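Local structure of tannase (Fusobacterium nucleatum subsp. nucleatum ATCC 25586, 6YQ4) at residues F299-I307 against L449-L457. The protein is a bacterial tannase with an alpha/beta-hydrolase-type core that binds magnesium and hydrolyses gallotannins, plant polyphenols that it detoxifies. Numbering follows the deposited sequence.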
# COMPACT_ATOMS: atom_id res chain seq x y z
N PHE A 299 0.29 -17.86 -16.10
CA PHE A 299 0.37 -16.87 -15.03
C PHE A 299 1.18 -17.41 -13.87
O PHE A 299 2.00 -16.68 -13.29
CB PHE A 299 -1.01 -16.43 -14.54
CG PHE A 299 -0.94 -15.46 -13.38
CD1 PHE A 299 -0.50 -14.15 -13.57
CD2 PHE A 299 -1.26 -15.87 -12.08
CE1 PHE A 299 -0.41 -13.24 -12.47
CE2 PHE A 299 -1.18 -14.98 -11.00
CZ PHE A 299 -0.76 -13.66 -11.19
N LYS A 300 0.95 -18.68 -13.51
CA LYS A 300 1.74 -19.35 -12.47
C LYS A 300 3.21 -19.44 -12.87
O LYS A 300 4.10 -19.31 -12.02
CB LYS A 300 1.17 -20.74 -12.21
CG LYS A 300 2.08 -21.66 -11.38
CD LYS A 300 1.37 -22.95 -10.96
CE LYS A 300 0.12 -22.65 -10.14
NZ LYS A 300 -0.61 -23.90 -9.72
N THR A 301 3.49 -19.68 -14.16
CA THR A 301 4.87 -19.70 -14.65
C THR A 301 5.50 -18.31 -14.57
O THR A 301 6.70 -18.18 -14.27
CB THR A 301 4.91 -20.24 -16.10
OG1 THR A 301 4.54 -21.62 -16.10
CG2 THR A 301 6.30 -20.10 -16.74
N TYR A 302 4.71 -17.27 -14.81
CA TYR A 302 5.18 -15.91 -14.60
C TYR A 302 5.57 -15.67 -13.15
O TYR A 302 6.64 -15.11 -12.86
CB TYR A 302 4.10 -14.92 -15.04
CG TYR A 302 4.44 -13.48 -14.74
CD1 TYR A 302 5.26 -12.75 -15.59
CD2 TYR A 302 3.96 -12.86 -13.61
CE1 TYR A 302 5.59 -11.46 -15.31
CE2 TYR A 302 4.29 -11.55 -13.32
CZ TYR A 302 5.10 -10.86 -14.18
OH TYR A 302 5.41 -9.56 -13.90
N LEU A 303 4.71 -16.07 -12.20
CA LEU A 303 5.03 -15.86 -10.80
C LEU A 303 6.30 -16.59 -10.40
O LEU A 303 7.14 -16.04 -9.67
CB LEU A 303 3.89 -16.32 -9.90
CG LEU A 303 2.63 -15.49 -9.83
CD1 LEU A 303 2.07 -15.68 -8.44
CD2 LEU A 303 2.97 -14.04 -10.08
N SER A 304 6.45 -17.83 -10.86
CA SER A 304 7.62 -18.60 -10.47
C SER A 304 8.89 -17.92 -10.95
O SER A 304 9.94 -18.05 -10.31
CB SER A 304 7.50 -20.02 -11.02
OG SER A 304 7.96 -20.09 -12.36
N ILE A 305 8.82 -17.17 -12.05
CA ILE A 305 10.01 -16.49 -12.55
C ILE A 305 10.39 -15.32 -11.65
O ILE A 305 11.58 -15.07 -11.41
CB ILE A 305 9.80 -16.06 -14.01
CG1 ILE A 305 9.61 -17.29 -14.89
CG2 ILE A 305 11.00 -15.30 -14.51
CD1 ILE A 305 9.21 -16.98 -16.32
N ILE A 306 9.39 -14.62 -11.10
CA ILE A 306 9.67 -13.61 -10.08
C ILE A 306 10.48 -14.22 -8.94
O ILE A 306 11.44 -13.62 -8.44
CB ILE A 306 8.35 -13.02 -9.55
CG1 ILE A 306 7.66 -12.18 -10.60
CG2 ILE A 306 8.58 -12.16 -8.30
CD1 ILE A 306 6.29 -11.79 -10.09
N ILE A 307 10.07 -15.41 -8.48
CA ILE A 307 10.80 -16.04 -7.38
C ILE A 307 12.19 -16.47 -7.85
O ILE A 307 13.18 -16.22 -7.16
CB ILE A 307 9.99 -17.22 -6.80
CG1 ILE A 307 8.66 -16.73 -6.21
CG2 ILE A 307 10.77 -17.95 -5.71
CD1 ILE A 307 8.82 -15.76 -5.07
N LEU A 449 1.38 -12.92 -3.31
CA LEU A 449 2.26 -12.26 -4.28
C LEU A 449 1.56 -12.05 -5.63
O LEU A 449 1.97 -11.19 -6.42
CB LEU A 449 3.54 -13.08 -4.48
CG LEU A 449 4.57 -12.60 -5.50
CD1 LEU A 449 5.25 -11.32 -5.02
CD2 LEU A 449 5.60 -13.67 -5.76
N ALA A 450 0.50 -12.82 -5.90
CA ALA A 450 -0.28 -12.65 -7.12
C ALA A 450 -0.87 -11.26 -7.23
O ALA A 450 -1.08 -10.77 -8.35
CB ALA A 450 -1.38 -13.72 -7.16
N ILE A 451 -1.14 -10.60 -6.11
CA ILE A 451 -1.91 -9.35 -6.09
C ILE A 451 -1.02 -8.18 -6.49
O ILE A 451 -1.39 -7.43 -7.41
CB ILE A 451 -2.56 -9.10 -4.71
CG1 ILE A 451 -3.73 -10.05 -4.47
CG2 ILE A 451 -3.07 -7.65 -4.63
CD1 ILE A 451 -5.02 -9.60 -5.20
N PRO A 452 0.14 -7.95 -5.85
CA PRO A 452 1.03 -6.90 -6.37
C PRO A 452 1.54 -7.21 -7.77
O PRO A 452 1.70 -6.27 -8.57
CB PRO A 452 2.18 -6.84 -5.34
CG PRO A 452 2.14 -8.17 -4.59
CD PRO A 452 0.66 -8.54 -4.59
N ALA A 453 1.80 -8.49 -8.10
CA ALA A 453 2.17 -8.85 -9.48
C ALA A 453 1.10 -8.41 -10.48
O ALA A 453 1.43 -7.85 -11.54
CB ALA A 453 2.39 -10.36 -9.62
N ILE A 454 -0.18 -8.67 -10.16
CA ILE A 454 -1.27 -8.25 -11.05
C ILE A 454 -1.31 -6.73 -11.18
O ILE A 454 -1.55 -6.20 -12.27
CB ILE A 454 -2.61 -8.81 -10.55
CG1 ILE A 454 -2.76 -10.28 -10.92
CG2 ILE A 454 -3.78 -7.95 -11.05
CD1 ILE A 454 -3.90 -10.93 -10.13
N LEU A 455 -1.07 -6.00 -10.09
CA LEU A 455 -0.99 -4.54 -10.21
C LEU A 455 0.14 -4.14 -11.15
O LEU A 455 -0.04 -3.33 -12.07
CB LEU A 455 -0.78 -3.92 -8.84
CG LEU A 455 -0.59 -2.41 -8.74
CD1 LEU A 455 -1.90 -1.71 -8.97
CD2 LEU A 455 -0.07 -2.08 -7.35
N ALA A 456 1.33 -4.73 -10.94
CA ALA A 456 2.48 -4.45 -11.78
C ALA A 456 2.20 -4.79 -13.24
O ALA A 456 2.59 -4.04 -14.14
CB ALA A 456 3.69 -5.21 -11.23
N LEU A 457 1.49 -5.88 -13.51
CA LEU A 457 1.24 -6.22 -14.92
C LEU A 457 0.30 -5.22 -15.57
O LEU A 457 0.48 -4.85 -16.74
CB LEU A 457 0.65 -7.62 -15.04
CG LEU A 457 1.61 -8.78 -14.77
CD1 LEU A 457 0.87 -10.05 -14.28
CD2 LEU A 457 2.41 -9.03 -15.99
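L457 fits into the angle between the rings of F299 and Y302, one of its methyls touching both. CD1 lies in the plane of the F299 ring, 3.9 Å from CE1 at its edge, and also meets CE2 of Y302, while CD2 goes to Y302 alone in an off-centre CH-pi contact, 4.2 Å from the ring centroid. Both aromatic residues hold CG anti to the backbone N (chi1 177° in F299, 174° in Y302), and a turn of helix 299-307 thus sends out two long flat groups with a gap that a branched leucine fills. The far end of the F299 ring settles in the groove between A450 and I454, with CE2 4.0 Å from A450 CB and CZ 3.9 Å from I454 CG1. One turn on, the small A453 leaves a hollow for larger neighbours: L303 CD2 reaches to 3.8 Å from A453 CB, and I306 CD1 comes down beside the same methyl. A450, with only a methyl, leaves its backbone accessible to L303 CD1, 4.1 Å from A450 CA. At the other end L449 supplies the bump, its CD2 fitting between I306 CG2 and I307 CD1, the latter 3.9 Å away. No hydrogen bond spans the contact; the segment axes stay 11.1 Å apart, at 101°, and large side chains span the distance to seat on the alanines. Helix 259-279 adds L276 against both F299 and I454, helix 212-223 packs M222 against L303 and A450, and F468 of the edge strand 465-469 touches I306, joining helix 298-316 to the margin of the main sheet.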